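Local structure of Sfrice_029225 (Spodoptera frugiperda, 6I50) at the interface of chains A and B. The protein is a tumour necrosis factor of the Eiger type, a secreted cytokine that probably signals by binding TNF receptors. Sequence-based numbering; all coordinates share one arbitrary frame. Chains: chain A/B, Sfrice_029225.

The interface of chains A and B. Residues chain A 84, 106-109; chain B 107, 117-120.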
ATOM      1  N   THR A  84     -13.050  -4.363  15.992  1.00 16.48           N
ATOM      2  CA  THR A  84     -11.918  -3.555  15.562  1.00 13.76           C
ATOM      3  C   THR A  84     -10.643  -4.381  15.605  1.00 16.21           C
ATOM      4  O   THR A  84     -10.368  -5.058  16.602  1.00 15.99           O
ATOM      5  CB  THR A  84     -11.758  -2.317  16.445  1.00 17.88           C
ATOM      6  OG1 THR A  84     -12.948  -1.517  16.370  1.00 22.09           O
ATOM      7  CG2 THR A  84     -10.560  -1.494  16.008  1.00 20.66           C
ATOM      8  N   ALA A 106      -5.894   0.345  10.853  1.00 10.77           N
ATOM      9  CA  ALA A 106      -7.078  -0.044  11.611  1.00 13.07           C
ATOM     10  C   ALA A 106      -8.215  -0.386  10.661  1.00 11.25           C
ATOM     11  O   ALA A 106      -8.353   0.208   9.591  1.00 10.96           O
ATOM     12  CB  ALA A 106      -7.515   1.060  12.583  1.00 11.98           C
ATOM     13  N   GLN A 107      -9.021  -1.364  11.059  1.00 12.53           N
ATOM     14  CA  GLN A 107     -10.252  -1.704  10.357  1.00 13.71           C
ATOM     15  C   GLN A 107     -11.315  -2.012  11.397  1.00 16.18           C
ATOM     16  O   GLN A 107     -11.020  -2.635  12.420  1.00 18.35           O
ATOM     17  CB  GLN A 107     -10.053  -2.903   9.423  1.00 17.81           C
ATOM     18  CG  GLN A 107     -11.062  -3.025   8.283  1.00 38.11           C
ATOM     19  CD  GLN A 107     -12.377  -3.660   8.706  1.00 56.24           C
ATOM     20  OE1 GLN A 107     -13.400  -3.507   8.032  1.00 57.10           O
ATOM     21  NE2 GLN A 107     -12.354  -4.388   9.820  1.00 58.09           N
ATOM     22  N   SER A 108     -12.552  -1.585  11.143  1.00 17.75           N
ATOM     23  CA  SER A 108     -13.586  -1.706  12.161  1.00 19.87           C
ATOM     24  C   SER A 108     -14.964  -1.776  11.525  1.00 22.99           C
ATOM     25  O   SER A 108     -15.261  -1.053  10.571  1.00 23.93           O
ATOM     26  CB  SER A 108     -13.534  -0.532  13.150  1.00 21.52           C
ATOM     27  OG  SER A 108     -14.411  -0.744  14.254  1.00 27.97           O
ATOM     28  N   SER A 109     -15.799  -2.656  12.067  1.00 25.59           N
ATOM     29  CA  SER A 109     -17.204  -2.709  11.700  1.00 25.99           C
ATOM     30  C   SER A 109     -17.961  -3.309  12.871  1.00 24.68           C
ATOM     31  O   SER A 109     -17.412  -4.108  13.633  1.00 26.11           O
ATOM     32  CB  SER A 109     -17.434  -3.531  10.429  1.00 29.70           C
ATOM     33  OG  SER A 109     -17.147  -4.898  10.665  1.00 31.11           O
TER
ATOM     34  N   GLN B 107     -13.957   2.585   2.018  1.00 12.53           N
ATOM     35  CA  GLN B 107     -14.284   1.540   2.978  1.00 13.71           C
ATOM     36  C   GLN B 107     -15.726   1.736   3.411  1.00 16.18           C
ATOM     37  O   GLN B 107     -16.170   2.872   3.593  1.00 18.35           O
ATOM     38  CB  GLN B 107     -13.349   1.579   4.193  1.00 17.81           C
ATOM     39  CG  GLN B 107     -13.238   0.275   4.981  1.00 38.11           C
ATOM     40  CD  GLN B 107     -14.383   0.060   5.957  1.00 56.24           C
ATOM     41  OE1 GLN B 107     -14.641  -1.067   6.391  1.00 57.10           O
ATOM     42  NE2 GLN B 107     -15.071   1.141   6.315  1.00 58.09           N
ATOM     43  N   LYS B 117     -16.072   4.646  14.567  1.00 21.67           N
ATOM     44  CA  LYS B 117     -15.161   3.514  14.505  1.00 21.87           C
ATOM     45  C   LYS B 117     -13.955   3.866  13.660  1.00 16.57           C
ATOM     46  O   LYS B 117     -14.056   4.684  12.735  1.00 16.84           O
ATOM     47  CB  LYS B 117     -15.844   2.256  13.954  1.00 25.87           C
ATOM     48  CG  LYS B 117     -16.461   2.415  12.598  1.00 22.40           C
ATOM     49  CD  LYS B 117     -17.634   1.466  12.488  1.00 28.27           C
ATOM     50  CE  LYS B 117     -18.758   2.089  11.695  1.00 38.43           C
ATOM     51  NZ  LYS B 117     -18.348   2.348  10.287  1.00 44.10           N
ATOM     52  N   PRO B 118     -12.798   3.268  13.950  1.00 16.52           N
ATOM     53  CA  PRO B 118     -11.569   3.610  13.232  1.00 13.59           C
ATOM     54  C   PRO B 118     -11.383   2.782  11.971  1.00 13.12           C
ATOM     55  O   PRO B 118     -11.560   1.560  12.003  1.00 13.61           O
ATOM     56  CB  PRO B 118     -10.477   3.301  14.261  1.00 16.63           C
ATOM     57  CG  PRO B 118     -11.048   2.174  15.056  1.00 16.52           C
ATOM     58  CD  PRO B 118     -12.543   2.373  15.094  1.00 17.41           C
ATOM     59  N   ASN B 119     -11.016   3.435  10.869  1.00 13.34           N
ATOM     60  CA  ASN B 119     -10.722   2.753   9.610  1.00 12.08           C
ATOM     61  C   ASN B 119      -9.673   3.563   8.869  1.00 13.96           C
ATOM     62  O   ASN B 119      -9.919   4.725   8.541  1.00 13.44           O
ATOM     63  CB  ASN B 119     -11.976   2.614   8.740  1.00 13.13           C
ATOM     64  CG  ASN B 119     -12.833   1.440   9.134  1.00 16.66           C
ATOM     65  OD1 ASN B 119     -12.464   0.287   8.910  1.00 16.03           O
ATOM     66  ND2 ASN B 119     -13.995   1.724   9.711  1.00 19.15           N
ATOM     67  N   SER B 120      -8.521   2.959   8.589  1.00 12.58           N
ATOM     68  CA  SER B 120      -7.504   3.606   7.772  1.00  9.60           C
ATOM     69  C   SER B 120      -7.711   3.198   6.314  1.00 12.20           C
ATOM     70  O   SER B 120      -7.949   2.023   6.015  1.00 14.75           O
ATOM     71  CB  SER B 120      -6.096   3.243   8.256  1.00  9.68           C
ATOM     72  OG  SER B 120      -5.877   1.842   8.288  1.00 12.78           O
TER
HETATM   73  O   HOH W   1      -7.530  -0.580   6.985  1.00 17.70           O
HETATM   74  O   HOH W   2     -16.501  -0.045   8.518  1.00 43.10           O
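The end of strand 100-108 of chain A, with the start of its strand 84-92, meets the beginning of strand 117-129 of chain B. A:Ala106 O takes the backbone N-H of B:Ser120, 2.9 Å from B:Ser120 N. The B:Ser120 hydroxyl OG, set between its own backbone N and carbonyl carbon (chi1 56°), accepts from A:Ala106 N at 3.0 Å and also donates to A:Ala106 O, which thus takes two donors; water 1 joins that oxygen to B:Ser120 O. One residue earlier in chain B, the side-chain amide of B:Asn119 meets the backbone of A:Ser108, two residues on from A:Ala106. Its OD1 accepts from A:Ser108 N at 2.9 Å, the donor lying 44° above the carbonyl plane, while ND2 donates to A:Ser108 O at 3.2 Å with that oxygen nearly in the amide plane. This double grip fixes the rotation of the amide, and an alanine here would probably leave A:Ser108 N and O without these mates. Water 2 links A:Ser108 O to NE2 of the poorly ordered B:Gln107. A:Ser108 CB also packs on B:Pro118 CD at 3.6 Å, and A:Thr84 CG2 meets B:Pro118 CG tip to tip at 3.8 Å. A:Ser108 OG, anti to its backbone N (chi1 -172°), hydrogen-bonds A:Thr84 OG1 at 2.7 Å. The patch joins neighbouring subunits through strands 100-108 and 117-129 within the trimer typical of TNF-family cytokines.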